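Local coordinates for protein molybdopterin biosynthesis enzyme, MoaB (Thermus thermophilus, PDB 3MCH) that takes part in the biosynthesis of the molybdenum cofactor, in which it probably binds molybdopterin, at residues 28-32 and 33-37; 77-80 and 81-84; 95-98 and 99-102; 131-134 and 135-139. All coordinates share one frame; numbering follows the deposited sequence.

Interaction 1: 28-32 and 33-37; sequences EVLAG and GPFEV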
ATOM      1  N   GLU B  28      17.334  13.153 -16.843  1.00 23.95           N
ATOM      2  CA  GLU B  28      17.629  14.406 -16.153  1.00 25.52           C
ATOM      3  C   GLU B  28      17.581  14.261 -14.636  1.00 24.47           C
ATOM      4  O   GLU B  28      18.428  14.797 -13.924  1.00 24.27           O
ATOM      5  CB  GLU B  28      16.644  15.491 -16.590  1.00 27.32           C
ATOM      6  CG  GLU B  28      16.561  15.671 -18.097  1.00 31.88           C
ATOM      7  CD  GLU B  28      15.640  16.806 -18.506  1.00 33.09           C
ATOM      8  OE1 GLU B  28      14.500  16.872 -17.993  1.00 32.86           O
ATOM      9  OE2 GLU B  28      16.054  17.626 -19.352  1.00 34.55           O
ATOM     10  N   VAL B  29      16.582  13.542 -14.140  1.00 21.88           N
ATOM     11  CA  VAL B  29      16.453  13.346 -12.703  1.00 22.39           C
ATOM     12  C   VAL B  29      17.661  12.601 -12.147  1.00 21.16           C
ATOM     13  O   VAL B  29      18.169  12.931 -11.073  1.00 22.58           O
ATOM     14  CB  VAL B  29      15.180  12.540 -12.358  1.00 22.52           C
ATOM     15  CG1 VAL B  29      15.126  12.271 -10.855  1.00 21.58           C
ATOM     16  CG2 VAL B  29      13.944  13.307 -12.802  1.00 24.87           C
ATOM     17  N   LEU B  30      18.120  11.602 -12.891  1.00 21.26           N
ATOM     18  CA  LEU B  30      19.248  10.774 -12.474  1.00 21.85           C
ATOM     19  C   LEU B  30      20.605  11.460 -12.596  1.00 23.43           C
ATOM     20  O   LEU B  30      21.536  11.141 -11.851  1.00 22.40           O
ATOM     21  CB  LEU B  30      19.258   9.482 -13.291  1.00 20.92           C
ATOM     22  CG  LEU B  30      17.988   8.632 -13.205  1.00 19.98           C
ATOM     23  CD1 LEU B  30      18.081   7.478 -14.196  1.00 21.89           C
ATOM     24  CD2 LEU B  30      17.820   8.115 -11.779  1.00 19.64           C
ATOM     25  N   ALA B  31      20.709  12.395 -13.534  1.00 24.30           N
ATOM     26  CA  ALA B  31      21.948  13.125 -13.779  1.00 26.32           C
ATOM     27  C   ALA B  31      22.628  13.595 -12.496  1.00 26.36           C
ATOM     28  O   ALA B  31      22.008  14.233 -11.646  1.00 28.40           O
ATOM     29  CB  ALA B  31      21.670  14.320 -14.692  1.00 26.11           C
ATOM     30  N   GLY B  32      23.911  13.266 -12.364  1.00 27.12           N
ATOM     31  CA  GLY B  32      24.663  13.664 -11.189  1.00 26.02           C
ATOM     32  C   GLY B  32      24.703  12.621 -10.091  1.00 25.41           C
ATOM     33  O   GLY B  32      25.628  12.604  -9.278  1.00 25.84           O
ATOM     34  N   GLY B  33      23.698  11.749 -10.061  1.00 23.61           N
ATOM     35  CA  GLY B  33      23.645  10.714  -9.044  1.00 20.93           C
ATOM     36  C   GLY B  33      24.443   9.481  -9.415  1.00 20.50           C
ATOM     37  O   GLY B  33      24.978   9.401 -10.526  1.00 20.08           O
ATOM     38  N   PRO B  34      24.543   8.496  -8.504  1.00 18.69           N
ATOM     39  CA  PRO B  34      25.287   7.255  -8.736  1.00 18.16           C
ATOM     40  C   PRO B  34      24.548   6.358  -9.716  1.00 16.19           C
ATOM     41  O   PRO B  34      24.282   5.188  -9.430  1.00 16.69           O
ATOM     42  CB  PRO B  34      25.371   6.646  -7.343  1.00 17.93           C
ATOM     43  CG  PRO B  34      24.056   7.029  -6.748  1.00 16.81           C
ATOM     44  CD  PRO B  34      23.935   8.493  -7.160  1.00 18.51           C
ATOM     45  N   PHE B  35      24.229   6.924 -10.874  1.00 16.53           N
ATOM     46  CA  PHE B  35      23.494   6.209 -11.904  1.00 15.39           C
ATOM     47  C   PHE B  35      24.131   6.341 -13.276  1.00 16.89           C
ATOM     48  O   PHE B  35      24.662   7.394 -13.632  1.00 18.40           O
ATOM     49  CB  PHE B  35      22.066   6.756 -12.002  1.00 14.91           C
ATOM     50  CG  PHE B  35      21.325   6.761 -10.701  1.00 12.71           C
ATOM     51  CD1 PHE B  35      20.885   5.569 -10.129  1.00 14.68           C
ATOM     52  CD2 PHE B  35      21.082   7.959 -10.031  1.00 15.24           C
ATOM     53  CE1 PHE B  35      20.211   5.568  -8.907  1.00 16.97           C
ATOM     54  CE2 PHE B  35      20.410   7.968  -8.806  1.00 15.24           C
ATOM     55  CZ  PHE B  35      19.974   6.772  -8.244  1.00 16.27           C
ATOM     56  N   GLU B  36      24.072   5.262 -14.043  1.00 16.64           N
ATOM     57  CA  GLU B  36      24.568   5.270 -15.407  1.00 17.19           C
ATOM     58  C   GLU B  36      23.539   4.499 -16.224  1.00 15.29           C
ATOM     59  O   GLU B  36      23.250   3.329 -15.947  1.00 16.42           O
ATOM     60  CB  GLU B  36      25.968   4.645 -15.502  1.00 18.61           C
ATOM     61  CG  GLU B  36      26.131   3.268 -14.898  1.00 20.11           C
ATOM     62  CD  GLU B  36      27.588   2.833 -14.852  1.00 22.50           C
ATOM     63  OE1 GLU B  36      28.469   3.642 -15.227  1.00 22.41           O
ATOM     64  OE2 GLU B  36      27.855   1.683 -14.436  1.00 22.30           O
ATOM     65  N   VAL B  37      22.950   5.182 -17.201  1.00 13.73           N
ATOM     66  CA  VAL B  37      21.933   4.576 -18.047  1.00 14.20           C
ATOM     67  C   VAL B  37      22.622   3.667 -19.047  1.00 14.73           C
ATOM     68  O   VAL B  37      23.281   4.134 -19.984  1.00 14.61           O
ATOM     69  CB  VAL B  37      21.109   5.656 -18.780  1.00 15.45           C
ATOM     70  CG1 VAL B  37      20.074   5.004 -19.691  1.00 16.90           C
ATOM     71  CG2 VAL B  37      20.414   6.550 -17.753  1.00 17.90           C
TER
HETATM   72  O   HOH W   1      25.550  10.492 -13.040  1.00 39.84           O
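Leu30 and Phe35 meet across the tight turn that carries the chain from the end of helix 21-30 into strand 35-43, an example of how a beta-alpha-beta unit reverses direction in few residues. The backbone bond from Gly33 N to Leu30 O, 2.9 Å long and fairly straight at 156°, closes a beta turn from Leu30 to Gly33 that the angles of Ala31 and Gly32 make type II, with Ala31 the first residue to abandon helical angles. Gly32 sits at phi 94°, where a side chain would be jammed against the preceding carbonyl oxygen, and a beta carbon on Gly33 would collide with CD2 of Phe35. Just beyond, Pro34 is the centre of an inverse gamma turn, with Phe35 N bonded to Gly33 O at 2.6 Å. A single water donates to Gly33 O at 2.8 Å and accepts a weak bond from Gly32 N, bridging the two residues.

The apolar part rests on a CH-pi contact. Leu30 CG stands beside its backbone N (chi1 -58°), which carries CD2 over one face of the Phe35 ring, 3.9 Å from its centroid, while CG of Pro34 lies over the opposite face toward the rim. The two side chains cross at about a right angle, and CD1, the other branch of Leu30, reaches toward Val37 CG2 at 4.4 Å.

Around this corner, Leu30 also packs on Leu139 of helix 132-142, and Phe35 extends to Leu146 and Leu150 of helix 146-154. Strand 35-43 pairs through Glu36 with Phe2 and Val4 of strand 2-9.

Interaction 2: 77-80 and 81-84; sequences RDRT and PEAT
Arg79 and Ala83 are joined by the first backbone bond of helix 80-85, in the N-terminal turn of the helix, where Arg79 holds the N-cap position and Pro81 lies in the first turn. Ala83 N reaches Arg79 O at 3.0 Å, nearly along the C=O axis and with a straight N-H angle of 167°. One residue on, Thr80 O is gripped twice, by Thr84 N at 3.0 Å and by the hydroxyl of Thr84 at 2.7 Å, the two donors arriving from opposite faces of the carbonyl plane.

The Thr84 hydroxyl folds back because OG1 stands beside its own backbone N (chi1 -58°); it is also bonded to Asn127 on strand 123-128. An alanine at this position would remove that hydroxyl and is likely to leave Thr80 O with the main-chain bond alone and Asn127 without this partner. The two threonines project alongside each other, and the Thr80 hydroxyl is bonded to Gly70 O in the loop after strand 65-69.

The Glu82 chain bends at chi2 (94°), bringing its carboxylate back against Arg79. What it meets there is carbon: the Arg79 charge stays well away, while the salt bridge of Glu82 OE1 goes to Arg114. A water donates to both Asp78 O, at 2.7 Å, and Glu82 OE2, at 3.1 Å.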
ATOM      1  N   ARG B  77      -6.121  -0.755 -21.180  1.00 45.81           N
ATOM      2  CA  ARG B  77      -4.934  -1.146 -21.933  1.00 44.13           C
ATOM      3  C   ARG B  77      -3.659  -1.036 -21.097  1.00 41.41           C
ATOM      4  O   ARG B  77      -2.660  -1.697 -21.389  1.00 40.62           O
ATOM      5  CB  ARG B  77      -4.805  -0.297 -23.201  1.00 45.87           C
ATOM      6  CG  ARG B  77      -3.765  -0.822 -24.183  1.00 49.14           C
ATOM      7  CD  ARG B  77      -4.372  -1.075 -25.557  1.00 50.90           C
ATOM      8  NE  ARG B  77      -3.416  -1.694 -26.473  1.00 53.20           N
ATOM      9  CZ  ARG B  77      -2.908  -2.913 -26.316  1.00 54.12           C
ATOM     10  NH1 ARG B  77      -3.266  -3.654 -25.275  1.00 55.34           N
ATOM     11  NH2 ARG B  77      -2.041  -3.393 -27.197  1.00 55.16           N
ATOM     12  N   ASP B  78      -3.696  -0.207 -20.057  1.00 38.30           N
ATOM     13  CA  ASP B  78      -2.542  -0.030 -19.177  1.00 33.89           C
ATOM     14  C   ASP B  78      -2.370  -1.261 -18.297  1.00 31.03           C
ATOM     15  O   ASP B  78      -3.049  -1.401 -17.279  1.00 31.45           O
ATOM     16  CB  ASP B  78      -2.730   1.198 -18.283  1.00 34.23           C
ATOM     17  CG  ASP B  78      -2.949   2.470 -19.074  1.00 35.75           C
ATOM     18  OD1 ASP B  78      -2.181   2.722 -20.023  1.00 34.91           O
ATOM     19  OD2 ASP B  78      -3.886   3.223 -18.739  1.00 37.07           O
ATOM     20  N   ARG B  79      -1.460  -2.147 -18.682  1.00 26.48           N
ATOM     21  CA  ARG B  79      -1.230  -3.365 -17.915  1.00 25.58           C
ATOM     22  C   ARG B  79       0.220  -3.542 -17.479  1.00 22.29           C
ATOM     23  O   ARG B  79       0.649  -4.648 -17.144  1.00 22.54           O
ATOM     24  CB  ARG B  79      -1.688  -4.582 -18.726  1.00 28.19           C
ATOM     25  CG  ARG B  79      -3.198  -4.637 -18.920  1.00 31.70           C
ATOM     26  CD  ARG B  79      -3.627  -5.807 -19.797  1.00 35.33           C
ATOM     27  NE  ARG B  79      -3.273  -5.602 -21.199  1.00 38.90           N
ATOM     28  CZ  ARG B  79      -3.615  -6.422 -22.188  1.00 40.37           C
ATOM     29  NH1 ARG B  79      -4.324  -7.516 -21.937  1.00 42.69           N
ATOM     30  NH2 ARG B  79      -3.254  -6.146 -23.433  1.00 40.53           N
ATOM     31  N   THR B  80       0.973  -2.448 -17.469  1.00 20.12           N
ATOM     32  CA  THR B  80       2.373  -2.510 -17.063  1.00 19.09           C
ATOM     33  C   THR B  80       2.527  -3.029 -15.634  1.00 18.47           C
ATOM     34  O   THR B  80       3.438  -3.803 -15.350  1.00 18.85           O
ATOM     35  CB  THR B  80       3.047  -1.126 -17.185  1.00 19.67           C
ATOM     36  OG1 THR B  80       3.002  -0.703 -18.554  1.00 22.59           O
ATOM     37  CG2 THR B  80       4.510  -1.195 -16.740  1.00 19.49           C
ATOM     38  N   PRO B  81       1.639  -2.608 -14.712  1.00 18.32           N
ATOM     39  CA  PRO B  81       1.758  -3.091 -13.330  1.00 18.57           C
ATOM     40  C   PRO B  81       1.543  -4.597 -13.232  1.00 18.81           C
ATOM     41  O   PRO B  81       2.297  -5.295 -12.560  1.00 18.95           O
ATOM     42  CB  PRO B  81       0.674  -2.306 -12.591  1.00 18.76           C
ATOM     43  CG  PRO B  81       0.602  -1.031 -13.361  1.00 18.17           C
ATOM     44  CD  PRO B  81       0.634  -1.536 -14.794  1.00 18.26           C
ATOM     45  N   GLU B  82       0.507  -5.092 -13.906  1.00 21.63           N
ATOM     46  CA  GLU B  82       0.216  -6.523 -13.890  1.00 23.49           C
ATOM     47  C   GLU B  82       1.365  -7.322 -14.484  1.00 21.82           C
ATOM     48  O   GLU B  82       1.772  -8.341 -13.933  1.00 23.99           O
ATOM     49  CB  GLU B  82      -1.066  -6.831 -14.673  1.00 24.64           C
ATOM     50  CG  GLU B  82      -2.343  -6.344 -14.012  1.00 28.98           C
ATOM     51  CD  GLU B  82      -2.776  -4.975 -14.498  1.00 30.54           C
ATOM     52  OE1 GLU B  82      -1.954  -4.036 -14.465  1.00 30.48           O
ATOM     53  OE2 GLU B  82      -3.947  -4.842 -14.914  1.00 32.44           O
ATOM     54  N   ALA B  83       1.883  -6.860 -15.614  1.00 21.89           N
ATOM     55  CA  ALA B  83       2.984  -7.552 -16.274  1.00 21.62           C
ATOM     56  C   ALA B  83       4.211  -7.594 -15.375  1.00 21.13           C
ATOM     57  O   ALA B  83       4.915  -8.602 -15.304  1.00 22.42           O
ATOM     58  CB  ALA B  83       3.321  -6.865 -17.592  1.00 22.25           C
ATOM     59  N   THR B  84       4.458  -6.491 -14.679  1.00 19.17           N
ATOM     60  CA  THR B  84       5.604  -6.392 -13.790  1.00 17.67           C
ATOM     61  C   THR B  84       5.469  -7.266 -12.548  1.00 18.21           C
ATOM     62  O   THR B  84       6.388  -8.011 -12.210  1.00 18.82           O
ATOM     63  CB  THR B  84       5.828  -4.929 -13.346  1.00 16.07           C
ATOM     64  OG1 THR B  84       6.022  -4.106 -14.499  1.00 16.96           O
ATOM     65  CG2 THR B  84       7.053  -4.827 -12.442  1.00 15.60           C
TER
HETATM   66  O   HOH W   2      -5.288  -2.347 -16.125  1.00 35.04           O

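Interaction 3: 95-98 and 99-102; sequences LAEL and MRLV
Leu98 and Leu101 close the C-terminal end of helix 93-99 in a Schellman motif: Leu101, at phi 57°, bonds through its N to Leu98 O at 2.9 Å, and Val102 N makes a long, weak bond to Glu97 O at 3.5 Å. Before this, Met99 N still keeps the regular helical bond to Leu95 O at 3.0 Å. Arg100 N then shifts mainly to Glu97 O, at 3.1 Å, approaching from above the carbonyl plane, with its bond to Ala96 O weak.

The Arg100 side chain, bent at chi3 (-81°), turns back along the helix until its guanidinium lies with one face on Ala96 O, the oxygen facing CZ at 3.6 Å. NH2 also rests 3.9 Å from Ala96 CB. Met99 curls in the same direction, placing CE at 3.8 Å from Ala96 CA, and packs on Leu126 and Leu128 of strand 123-128. Val102 CG2 sits close against Glu97 O, at 3.3 Å.

Glu97 and Arg100 do not pair within the chain. Glu97 OE2 forms a salt bridge with Arg100 NH2 of the second subunit, and Arg100 NH2 one with Glu97 OE2 of the third, while NH1 is bonded to Ser113 O. The two bridges probably repeat round the trimer, so that each buried charge would be balanced by a neighbouring subunit, and the carbonyl oxygen against the guanidinium face probably adds to its stabilisation.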
ATOM      1  N   LEU B  95       7.887   2.191  -2.116  1.00 12.09           N
ATOM      2  CA  LEU B  95       8.328   2.950  -3.284  1.00 11.79           C
ATOM      3  C   LEU B  95       7.147   3.263  -4.197  1.00 12.35           C
ATOM      4  O   LEU B  95       7.106   4.317  -4.831  1.00 12.15           O
ATOM      5  CB  LEU B  95       9.418   2.177  -4.040  1.00 11.37           C
ATOM      6  CG  LEU B  95      10.757   2.098  -3.297  1.00 11.92           C
ATOM      7  CD1 LEU B  95      11.757   1.240  -4.075  1.00 14.46           C
ATOM      8  CD2 LEU B  95      11.302   3.517  -3.113  1.00 13.53           C
ATOM      9  N   ALA B  96       6.184   2.345  -4.262  1.00 11.59           N
ATOM     10  CA  ALA B  96       4.994   2.560  -5.079  1.00 11.93           C
ATOM     11  C   ALA B  96       4.226   3.741  -4.475  1.00 12.08           C
ATOM     12  O   ALA B  96       3.656   4.558  -5.194  1.00 13.78           O
ATOM     13  CB  ALA B  96       4.123   1.298  -5.089  1.00 13.82           C
ATOM     14  N   GLU B  97       4.229   3.830  -3.149  1.00 11.97           N
ATOM     15  CA  GLU B  97       3.547   4.923  -2.451  1.00 11.84           C
ATOM     16  C   GLU B  97       4.270   6.244  -2.730  1.00 13.39           C
ATOM     17  O   GLU B  97       3.639   7.276  -2.956  1.00 14.05           O
ATOM     18  CB  GLU B  97       3.523   4.638  -0.943  1.00 14.17           C
ATOM     19  CG  GLU B  97       2.786   3.356  -0.597  1.00 13.23           C
ATOM     20  CD  GLU B  97       3.040   2.868   0.820  1.00 16.67           C
ATOM     21  OE1 GLU B  97       4.017   3.320   1.456  1.00 14.90           O
ATOM     22  OE2 GLU B  97       2.262   2.008   1.292  1.00 17.35           O
ATOM     23  N   LEU B  98       5.598   6.216  -2.721  1.00 13.46           N
ATOM     24  CA  LEU B  98       6.350   7.438  -2.986  1.00 11.66           C
ATOM     25  C   LEU B  98       6.053   7.944  -4.390  1.00 13.12           C
ATOM     26  O   LEU B  98       5.899   9.151  -4.603  1.00 13.48           O
ATOM     27  CB  LEU B  98       7.857   7.199  -2.830  1.00 12.16           C
ATOM     28  CG  LEU B  98       8.383   6.968  -1.411  1.00 13.12           C
ATOM     29  CD1 LEU B  98       9.892   6.803  -1.456  1.00 13.66           C
ATOM     30  CD2 LEU B  98       8.002   8.141  -0.512  1.00 16.21           C
ATOM     31  N   MET B  99       5.957   7.028  -5.352  1.00 12.20           N
ATOM     32  CA  MET B  99       5.690   7.428  -6.731  1.00 13.76           C
ATOM     33  C   MET B  99       4.298   8.032  -6.917  1.00 15.36           C
ATOM     34  O   MET B  99       4.046   8.731  -7.901  1.00 17.01           O
ATOM     35  CB  MET B  99       5.892   6.242  -7.681  1.00 14.29           C
ATOM     36  CG  MET B  99       7.353   5.821  -7.802  1.00 13.11           C
ATOM     37  SD  MET B  99       7.682   4.581  -9.076  1.00 15.70           S
ATOM     38  CE  MET B  99       6.944   3.130  -8.305  1.00 13.68           C
ATOM     39  N   ARG B 100       3.398   7.765  -5.976  1.00 14.25           N
ATOM     40  CA  ARG B 100       2.051   8.329  -6.040  1.00 15.53           C
ATOM     41  C   ARG B 100       2.012   9.662  -5.298  1.00 16.16           C
ATOM     42  O   ARG B 100       0.959  10.294  -5.198  1.00 17.76           O
ATOM     43  CB  ARG B 100       1.023   7.365  -5.435  1.00 14.89           C
ATOM     44  CG  ARG B 100       0.579   6.262  -6.373  1.00 15.01           C
ATOM     45  CD  ARG B 100      -0.611   5.496  -5.806  1.00 14.72           C
ATOM     46  NE  ARG B 100      -0.232   4.488  -4.817  1.00 14.60           N
ATOM     47  CZ  ARG B 100       0.255   3.290  -5.122  1.00 16.34           C
ATOM     48  NH1 ARG B 100       0.432   2.943  -6.393  1.00 16.44           N
ATOM     49  NH2 ARG B 100       0.544   2.426  -4.158  1.00 14.87           N
ATOM     50  N   LEU B 101       3.165  10.068  -4.770  1.00 17.10           N
ATOM     51  CA  LEU B 101       3.307  11.335  -4.043  1.00 17.09           C
ATOM     52  C   LEU B 101       2.340  11.435  -2.864  1.00 20.60           C
ATOM     53  O   LEU B 101       1.841  12.518  -2.543  1.00 20.46           O
ATOM     54  CB  LEU B 101       3.066  12.509  -4.999  1.00 17.76           C
ATOM     55  CG  LEU B 101       3.772  12.451  -6.359  1.00 19.30           C
ATOM     56  CD1 LEU B 101       3.408  13.693  -7.182  1.00 19.08           C
ATOM     57  CD2 LEU B 101       5.276  12.358  -6.157  1.00 19.51           C
ATOM     58  N   VAL B 102       2.098  10.306  -2.208  1.00 20.45           N
ATOM     59  CA  VAL B 102       1.164  10.243  -1.085  1.00 22.91           C
ATOM     60  C   VAL B 102       1.473  11.193   0.065  1.00 24.46           C
ATOM     61  O   VAL B 102       2.573  11.185   0.620  1.00 24.10           O
ATOM     62  CB  VAL B 102       1.080   8.808  -0.508  1.00 21.38           C
ATOM     63  CG1 VAL B 102       0.038   8.749   0.601  1.00 22.01           C
ATOM     64  CG2 VAL B 102       0.732   7.828  -1.606  1.00 21.92           C
TER

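Interaction 4: 131-134 and 135-139; sequences SPKG and ARESL
Ala135 N donates to Ser131 O over 2.8 Å, almost straight at 175°, and the methyl of Ala135 lies 3.4 Å from the same oxygen. Its side chain packs on Thr22 and Ile26 of helix 21-30.

Arg136 N bonds to Pro132 O at 3.0 Å. With CG anti to the backbone N (chi1 -175°) and a bend at chi3, the side chain brings its guanidinium back over the preceding turn, so that Pro132 O lies over the centre of one face while NH1 approaches Lys133 CA at 3.6 Å. A leucine in place of this arginine would take away the flat cationic group, and is likely to leave Pro132 O and the backbone at Lys133 without that cover.

All this happens in the first turns of helix 132-142, whose N-cap is Ser131: its OG accepts from Gly134 N at 2.9 Å, and a beta carbon on Gly134 would clash with that oxygen.

Glu137 N continues the helical pattern to Lys133 O. Lys133 and Glu137 extend in parallel from successive turns, but the charges stay apart, Lys133 NZ lying 5.0 Å from Glu137 OE2; the carboxylate rests instead near Lys133 CE, and OE1 is bonded to Thr107 OG1. Ser138 N bonds to Gly134 O at 3.0 Å, and its hydroxyl is bonded to Met99 O.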
ATOM      1  N   SER B 131       3.751  10.184 -18.508  1.00 24.38           N
ATOM      2  CA  SER B 131       4.001  11.549 -18.971  1.00 25.13           C
ATOM      3  C   SER B 131       5.337  12.062 -18.444  1.00 23.95           C
ATOM      4  O   SER B 131       5.820  11.611 -17.406  1.00 22.33           O
ATOM      5  CB  SER B 131       2.884  12.490 -18.516  1.00 26.03           C
ATOM      6  OG  SER B 131       2.961  12.756 -17.126  1.00 27.54           O
ATOM      7  N   PRO B 132       5.963  13.005 -19.165  1.00 24.17           N
ATOM      8  CA  PRO B 132       7.248  13.550 -18.722  1.00 22.67           C
ATOM      9  C   PRO B 132       7.142  14.119 -17.309  1.00 22.99           C
ATOM     10  O   PRO B 132       7.988  13.848 -16.455  1.00 21.84           O
ATOM     11  CB  PRO B 132       7.540  14.629 -19.763  1.00 24.14           C
ATOM     12  CG  PRO B 132       6.906  14.074 -20.997  1.00 24.78           C
ATOM     13  CD  PRO B 132       5.586  13.556 -20.480  1.00 24.49           C
ATOM     14  N   LYS B 133       6.096  14.903 -17.067  1.00 23.83           N
ATOM     15  CA  LYS B 133       5.884  15.504 -15.755  1.00 24.38           C
ATOM     16  C   LYS B 133       5.639  14.437 -14.692  1.00 23.01           C
ATOM     17  O   LYS B 133       6.205  14.499 -13.602  1.00 22.62           O
ATOM     18  CB  LYS B 133       4.690  16.465 -15.790  1.00 25.66           C
ATOM     19  CG  LYS B 133       4.356  17.067 -14.431  1.00 31.14           C
ATOM     20  CD  LYS B 133       3.145  17.990 -14.496  1.00 31.98           C
ATOM     21  CE  LYS B 133       2.824  18.554 -13.117  1.00 33.81           C
ATOM     22  NZ  LYS B 133       1.698  19.526 -13.149  1.00 37.14           N
ATOM     23  N   GLY B 134       4.794  13.463 -15.020  1.00 22.63           N
ATOM     24  CA  GLY B 134       4.478  12.394 -14.087  1.00 22.77           C
ATOM     25  C   GLY B 134       5.683  11.552 -13.703  1.00 21.73           C
ATOM     26  O   GLY B 134       5.935  11.318 -12.519  1.00 21.04           O
ATOM     27  N   ALA B 135       6.421  11.082 -14.704  1.00 20.38           N
ATOM     28  CA  ALA B 135       7.610  10.272 -14.460  1.00 19.27           C
ATOM     29  C   ALA B 135       8.611  11.068 -13.634  1.00 19.22           C
ATOM     30  O   ALA B 135       9.230  10.548 -12.703  1.00 18.33           O
ATOM     31  CB  ALA B 135       8.241   9.859 -15.784  1.00 19.55           C
ATOM     32  N   ARG B 136       8.760  12.344 -13.969  1.00 18.99           N
ATOM     33  CA  ARG B 136       9.696  13.208 -13.264  1.00 18.64           C
ATOM     34  C   ARG B 136       9.382  13.350 -11.781  1.00 18.38           C
ATOM     35  O   ARG B 136      10.252  13.146 -10.928  1.00 16.90           O
ATOM     36  CB  ARG B 136       9.717  14.594 -13.913  1.00 20.61           C
ATOM     37  CG  ARG B 136      10.750  15.541 -13.332  1.00 22.49           C
ATOM     38  CD  ARG B 136      10.635  16.931 -13.957  1.00 26.22           C
ATOM     39  NE  ARG B 136      10.643  16.884 -15.419  1.00 27.27           N
ATOM     40  CZ  ARG B 136       9.654  17.329 -16.187  1.00 28.25           C
ATOM     41  NH1 ARG B 136       8.567  17.858 -15.639  1.00 29.62           N
ATOM     42  NH2 ARG B 136       9.752  17.248 -17.506  1.00 30.85           N
ATOM     43  N   GLU B 137       8.140  13.701 -11.467  1.00 19.13           N
ATOM     44  CA  GLU B 137       7.749  13.884 -10.078  1.00 19.58           C
ATOM     45  C   GLU B 137       7.827  12.588  -9.279  1.00 16.45           C
ATOM     46  O   GLU B 137       8.274  12.589  -8.134  1.00 17.06           O
ATOM     47  CB  GLU B 137       6.337  14.467  -9.991  1.00 23.04           C
ATOM     48  CG  GLU B 137       6.197  15.822 -10.658  1.00 26.54           C
ATOM     49  CD  GLU B 137       4.954  16.561 -10.209  1.00 29.46           C
ATOM     50  OE1 GLU B 137       3.877  15.933 -10.138  1.00 28.01           O
ATOM     51  OE2 GLU B 137       5.057  17.774  -9.931  1.00 30.89           O
ATOM     52  N   SER B 138       7.395  11.487  -9.884  1.00 16.60           N
ATOM     53  CA  SER B 138       7.439  10.203  -9.199  1.00 15.16           C
ATOM     54  C   SER B 138       8.878   9.767  -8.936  1.00 15.29           C
ATOM     55  O   SER B 138       9.183   9.226  -7.873  1.00 15.45           O
ATOM     56  CB  SER B 138       6.719   9.128 -10.020  1.00 15.32           C
ATOM     57  OG  SER B 138       5.339   9.421 -10.137  1.00 15.61           O
ATOM     58  N   LEU B 139       9.766  10.001  -9.896  1.00 15.61           N
ATOM     59  CA  LEU B 139      11.154   9.594  -9.722  1.00 15.26           C
ATOM     60  C   LEU B 139      11.874  10.494  -8.718  1.00 16.47           C
ATOM     61  O   LEU B 139      12.699  10.024  -7.936  1.00 16.87           O
ATOM     62  CB  LEU B 139      11.887   9.586 -11.075  1.00 16.34           C
ATOM     63  CG  LEU B 139      13.332   9.070 -11.074  1.00 15.57           C
ATOM     64  CD1 LEU B 139      13.399   7.646 -10.528  1.00 17.22           C
ATOM     65  CD2 LEU B 139      13.879   9.114 -12.497  1.00 17.45           C
TER

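In the fold
Helix 132-142 ties three of the four sites together. Interaction 4 touches interaction 1 through Val29 CB and Leu139 CD2, 3.7 Å apart, and touches interaction 3 through Met99 O and Ser138 OG, a probable hydrogen bond of 2.7 Å, with Leu101 CD2 packed on Glu137 O. Their centres lie about 15 Å and 12 Å from that of interaction 4. Interaction 2 stands apart, its nearest atoms about 8 Å from interaction 3 and about 10 Å from interaction 4; it lies across the chain's centre from interaction 1, with centres about 26 Å apart. Interaction 3 reaches two other subunits, whereas no other chain touches interactions 1 and 4. All four fall within the probable molybdopterin-binding domain.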